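Side-chain contacts in chitinase (Thermococcus chitonophagus, PDB 5XSW), which probably hydrolyses internal glycosidic links of chitin, through a domain here caught holding N-acetylglucosamine sugars: residues E213-T217 and A218-D222; G373-P376 and T377-I381. All blocks are in the same frame, centred on the assembly; numbering follows the deposited sequence.

Interaction 1 (E213-T217 and A218-D222). With NAG (2-acetamido-2-deoxy-beta-D-glucopyranose), chain C.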
loop_
_atom_site.group_PDB
_atom_site.type_symbol
_atom_site.label_atom_id
_atom_site.label_comp_id
_atom_site.label_asym_id
_atom_site.label_seq_id
_atom_site.Cartn_x
_atom_site.Cartn_y
_atom_site.Cartn_z
ATOM N N GLU A 213 -2.480 -9.076 -17.565
ATOM C CA GLU A 213 -1.413 -8.444 -16.749
ATOM C C GLU A 213 -0.019 -8.891 -17.132
ATOM O O GLU A 213 0.918 -8.073 -17.113
ATOM C CB GLU A 213 -1.607 -8.745 -15.264
ATOM C CG GLU A 213 -2.831 -7.969 -14.681
ATOM C CD GLU A 213 -2.608 -6.471 -14.577
ATOM O OE1 GLU A 213 -3.590 -5.803 -14.150
ATOM O OE2 GLU A 213 -1.455 -5.980 -14.830
ATOM N N ASN A 214 0.153 -10.192 -17.416
ATOM C CA ASN A 214 1.516 -10.687 -17.706
ATOM C C ASN A 214 1.523 -12.026 -18.410
ATOM O O ASN A 214 2.408 -12.846 -18.169
ATOM C CB ASN A 214 2.294 -10.767 -16.362
ATOM C CG ASN A 214 3.817 -10.994 -16.509
ATOM O OD1 ASN A 214 4.415 -10.779 -17.566
ATOM N ND2 ASN A 214 4.444 -11.455 -15.400
ATOM N N TRP A 215 0.526 -12.255 -19.252
ATOM C CA TRP A 215 0.483 -13.490 -20.045
ATOM C C TRP A 215 0.599 -14.705 -19.112
ATOM O O TRP A 215 1.177 -15.705 -19.490
ATOM C CB TRP A 215 1.648 -13.511 -21.079
ATOM C CG TRP A 215 1.414 -12.717 -22.323
ATOM C CD1 TRP A 215 1.850 -11.400 -22.571
ATOM C CD2 TRP A 215 0.645 -13.104 -23.482
ATOM N NE1 TRP A 215 1.476 -11.036 -23.842
ATOM C CE2 TRP A 215 0.720 -12.035 -24.414
ATOM C CE3 TRP A 215 -0.064 -14.266 -23.841
ATOM C CZ2 TRP A 215 0.120 -12.093 -25.688
ATOM C CZ3 TRP A 215 -0.657 -14.325 -25.125
ATOM C CH2 TRP A 215 -0.598 -13.219 -26.014
ATOM N N GLY A 216 0.082 -14.628 -17.887
ATOM C CA GLY A 216 0.382 -15.710 -16.934
ATOM C C GLY A 216 -0.297 -17.016 -17.342
ATOM O O GLY A 216 0.208 -18.107 -17.095
ATOM N N THR A 217 -1.401 -16.894 -18.068
ATOM C CA THR A 217 -2.371 -17.985 -18.259
ATOM C C THR A 217 -2.801 -18.074 -19.707
ATOM O O THR A 217 -3.877 -18.545 -19.994
ATOM C CB THR A 217 -3.623 -17.723 -17.387
ATOM O OG1 THR A 217 -4.030 -16.355 -17.646
ATOM C CG2 THR A 217 -3.259 -17.828 -15.912
ATOM N N ALA A 218 -1.961 -17.608 -20.624
ATOM C CA ALA A 218 -2.295 -17.714 -22.021
ATOM C C ALA A 218 -1.020 -17.902 -22.820
ATOM O O ALA A 218 0.043 -17.407 -22.439
ATOM C CB ALA A 218 -3.048 -16.486 -22.505
ATOM N N VAL A 219 -1.131 -18.620 -23.942
ATOM C CA VAL A 219 0.029 -18.793 -24.829
ATOM C C VAL A 219 -0.435 -18.307 -26.190
ATOM O O VAL A 219 -1.611 -18.058 -26.352
ATOM C CB VAL A 219 0.516 -20.270 -24.902
ATOM C CG1 VAL A 219 1.124 -20.696 -23.542
ATOM C CG2 VAL A 219 -0.671 -21.202 -25.322
ATOM N N THR A 220 0.473 -18.226 -27.176
ATOM C CA THR A 220 0.066 -17.723 -28.490
ATOM C C THR A 220 0.945 -18.367 -29.576
ATOM O O THR A 220 2.093 -18.746 -29.324
ATOM C CB THR A 220 0.175 -16.132 -28.566
ATOM O OG1 THR A 220 -0.189 -15.690 -29.873
ATOM C CG2 THR A 220 1.601 -15.663 -28.262
ATOM N N LYS A 221 0.391 -18.500 -30.776
ATOM C CA LYS A 221 1.208 -18.863 -31.951
ATOM C C LYS A 221 1.758 -17.664 -32.686
ATOM O O LYS A 221 2.435 -17.823 -33.670
ATOM C CB LYS A 221 0.401 -19.691 -32.941
ATOM C CG LYS A 221 -0.236 -20.902 -32.350
ATOM C CD LYS A 221 -0.792 -21.779 -33.446
ATOM C CE LYS A 221 -0.979 -23.226 -32.995
ATOM N NZ LYS A 221 -2.156 -23.839 -33.698
ATOM N N ASP A 222 1.429 -16.460 -32.224
ATOM C CA ASP A 222 1.899 -15.214 -32.854
ATOM C C ASP A 222 3.402 -15.146 -32.786
ATOM O O ASP A 222 3.978 -15.110 -31.696
ATOM C CB ASP A 222 1.293 -13.979 -32.157
ATOM C CG ASP A 222 1.462 -12.683 -32.985
ATOM O OD1 ASP A 222 2.508 -12.507 -33.639
ATOM O OD2 ASP A 222 0.538 -11.853 -32.963
HETATM C C1 NAG C . 0.906 -5.049 -18.717
HETATM C C2 NAG C . 1.815 -4.854 -17.564
HETATM C C3 NAG C . 1.036 -4.591 -16.285
HETATM C C4 NAG C . 0.036 -3.484 -16.434
HETATM C C5 NAG C . -0.844 -3.794 -17.576
HETATM C C6 NAG C . -1.794 -2.643 -17.770
HETATM C C7 NAG C . 4.062 -6.003 -17.347
HETATM C C8 NAG C . 4.859 -7.319 -17.146
HETATM N N2 NAG C . 2.656 -6.060 -17.412
HETATM O O3 NAG C . 1.902 -4.279 -15.173
HETATM O O4 NAG C . -0.855 -3.443 -15.299
HETATM O O5 NAG C . -0.069 -3.950 -18.816
HETATM O O6 NAG C . -2.486 -3.011 -18.957
HETATM O O7 NAG C . 4.595 -4.890 -17.430
#

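Interaction 2 (G373-P376 and T377-I381)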
loop_
_atom_site.group_PDB
_atom_site.type_symbol
_atom_site.label_atom_id
_atom_site.label_comp_id
_atom_site.label_asym_id
_atom_site.label_seq_id
_atom_site.Cartn_x
_atom_site.Cartn_y
_atom_site.Cartn_z
ATOM N N GLY A 373 -6.112 -1.228 -22.811
ATOM C CA GLY A 373 -7.386 -1.908 -23.097
ATOM C C GLY A 373 -7.718 -2.945 -22.023
ATOM O O GLY A 373 -8.383 -3.957 -22.306
ATOM N N HIS A 374 -7.327 -2.642 -20.780
ATOM C CA HIS A 374 -7.408 -3.598 -19.678
ATOM C C HIS A 374 -8.843 -4.129 -19.484
ATOM O O HIS A 374 -9.062 -5.338 -19.458
ATOM C CB HIS A 374 -6.921 -2.941 -18.358
ATOM C CG HIS A 374 -6.592 -3.921 -17.273
ATOM N ND1 HIS A 374 -7.571 -4.585 -16.550
ATOM C CD2 HIS A 374 -5.399 -4.317 -16.753
ATOM C CE1 HIS A 374 -7.002 -5.324 -15.610
ATOM N NE2 HIS A 374 -5.680 -5.198 -15.722
ATOM N N VAL A 375 -9.814 -3.226 -19.327
ATOM C CA VAL A 375 -11.197 -3.639 -19.022
ATOM C C VAL A 375 -11.847 -4.454 -20.185
ATOM O O VAL A 375 -12.303 -5.575 -19.956
ATOM C CB VAL A 375 -12.100 -2.415 -18.629
ATOM C CG1 VAL A 375 -13.622 -2.815 -18.550
ATOM C CG2 VAL A 375 -11.651 -1.913 -17.268
ATOM N N PRO A 376 -11.861 -3.923 -21.417
ATOM C CA PRO A 376 -12.465 -4.754 -22.471
ATOM C C PRO A 376 -11.722 -6.099 -22.686
ATOM O O PRO A 376 -12.346 -7.085 -23.029
ATOM C CB PRO A 376 -12.343 -3.881 -23.749
ATOM C CG PRO A 376 -11.216 -2.872 -23.439
ATOM C CD PRO A 376 -11.420 -2.598 -21.937
ATOM N N THR A 377 -10.413 -6.129 -22.539
ATOM C CA THR A 377 -9.694 -7.407 -22.687
ATOM C C THR A 377 -10.145 -8.427 -21.639
ATOM O O THR A 377 -10.460 -9.570 -21.972
ATOM C CB THR A 377 -8.156 -7.206 -22.562
ATOM O OG1 THR A 377 -7.708 -6.278 -23.568
ATOM C CG2 THR A 377 -7.366 -8.547 -22.736
ATOM N N VAL A 378 -10.144 -8.020 -20.371
ATOM C CA VAL A 378 -10.385 -8.963 -19.284
ATOM C C VAL A 378 -11.851 -9.436 -19.371
ATOM O O VAL A 378 -12.184 -10.614 -19.190
ATOM C CB VAL A 378 -10.082 -8.301 -17.914
ATOM C CG1 VAL A 378 -10.614 -9.157 -16.766
ATOM C CG2 VAL A 378 -8.491 -8.131 -17.748
ATOM N N ILE A 379 -12.732 -8.498 -19.692
ATOM C CA ILE A 379 -14.156 -8.851 -19.773
ATOM C C ILE A 379 -14.431 -9.773 -20.949
ATOM O O ILE A 379 -15.126 -10.793 -20.793
ATOM C CB ILE A 379 -15.002 -7.543 -19.842
ATOM C CG1 ILE A 379 -15.451 -7.174 -18.426
ATOM C CG2 ILE A 379 -16.056 -7.643 -20.834
ATOM C CD1 ILE A 379 -14.381 -6.639 -17.598
ATOM N N ASN A 380 -13.850 -9.462 -22.105
ATOM C CA ASN A 380 -13.993 -10.332 -23.283
ATOM C C ASN A 380 -13.449 -11.743 -23.038
ATOM O O ASN A 380 -14.076 -12.744 -23.403
ATOM C CB ASN A 380 -13.291 -9.704 -24.491
ATOM C CG ASN A 380 -14.069 -8.466 -25.006
ATOM O OD1 ASN A 380 -15.317 -8.398 -24.935
ATOM N ND2 ASN A 380 -13.337 -7.469 -25.464
ATOM N N ILE A 381 -12.285 -11.842 -22.413
ATOM C CA ILE A 381 -11.717 -13.187 -22.185
ATOM C C ILE A 381 -12.543 -13.966 -21.150
ATOM O O ILE A 381 -12.786 -15.178 -21.322
ATOM C CB ILE A 381 -10.204 -13.099 -21.755
ATOM C CG1 ILE A 381 -9.385 -12.583 -22.938
ATOM C CG2 ILE A 381 -9.655 -14.472 -21.301
ATOM C CD1 ILE A 381 -7.851 -12.389 -22.624
#

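Interaction 1 (E213-T217 and A218-D222)
Trp215 turns the far rim of its indole toward Ala218, Val219 and Thr220, in van der Waals contacts made partly with backbone oxygens and partly with Ala218 CB and Thr220. Its CE3 comes within 3.4 Å of Ala218 O, which lies at the ring edge near the ring plane, and within 4.0 Å of Ala218 CB. Further out, Trp215 CH2 meets Thr220 CB at 3.9 Å on an oblique approach, with Thr220 CG2 close beside it. Chi1 (-80°) sets the ring beside the backbone N, and chi2 (96°) turns its six-membered half to Ala218-Thr220. The indole also touches an alpha-anomeric sugar. Cut back to alanine, this position would probably leave a gap beside Ala218 and Thr220 and that sugar without its indole contact. Trp215, just past helix 203-214, has a positive phi as the chain turns toward 218-219, a short strand of a small antiparallel sheet; Thr217 OG1 ties back to Met207 O of that helix.

Polar bonds hold the two ends of the stretch. In the glycan pocket, which Glu213, Asn214 and Trp215 help to line, Glu213 grips the bound beta-N-acetylglucosamine twice: the sugar N2 donates to Glu213 O at 2.7 Å, and its O4 to Glu213 OE2 at 2.6 Å. Glu213 OE1 bonds to His374 NE2. The sugar methyl C8 lies 3.5 Å from Asn214 OD1, an oxygen that accepts from Gln242 N. Beyond the strand, Asp222 N donates to Thr220 OG1 at 3.0 Å (162° at the hydrogen), forming an ST turn, and the same hydroxyl is bonded to Ser178 O.

Interaction 2 (G373-P376 and T377-I381)
With OG1 of Thr377 anti to its own carbonyl carbon and beside its backbone N (chi1 -59°), the hydroxyl faces back along the helix and donates to Gly373 O at 2.7 Å. It comes from above the carbonyl plane, 47° out of it, whereas Thr377 N reaches the same oxygen at 3.0 Å, nearly in line with the C=O bond. Gly373 O therefore takes two donors from one residue, and the hydroxyl of Thr377 is satisfied within the first turn. Gly373 itself sits at the N-cap with positive phi, a conformation that favours glycine.

On another side of the helix His374 extends its ring anti to the backbone N (chi1 -163°), alongside Val378 and pointing the same way. Val378 CG2 approaches the imidazole obliquely, 3.8 Å from His374 CE1, and also rests 3.3 Å from His374 O. Both ring nitrogens are engaged beyond the helix, ND1 with Asp333 and NE2 with Glu213, which fixes the turn of the ring. One residue on, Val375 and Ile379 repeat the side-by-side arrangement, with Val375 CG1 4.0 Å from Ile379 CD1; helix 327-338 meets this side through Asp333 and Thr329.

The ring of Pro376 takes the place of an amide hydrogen, a loss tolerated in the first turn of a helix. Its carbonyl is still used: Asn380 N donates to Pro376 O at 3.0 Å, tilted from the carbonyl plane, while the side-chain amide of Asn380 lies close to this oxygen at an angle too poor for a hydrogen bond. The whole is a helix start with glycine at the N-cap position and regular i to i+4 bonding, whose first residue, His374, lines the glycan pocket.

Interaction 1 comes first along the chain, at the C-terminal end of helix 203-214 and the start of strand 218-219; interaction 2 follows some 150 residues later, at the N-terminal end of helix 374-386. Their centres are about 14 Å apart, on the same side of the chain's centre, and they touch directly: Glu213 OE1 lies 2.7 Å from His374 NE2, a probable hydrogen bond. The helix end of one and the helix start of the other thus meet at the sugar pocket, to which Glu213, Asn214, Trp215 and His374 all belong. Beyond that point the two helices also touch, Val378 on Phe205 and Ile381 on Ala208.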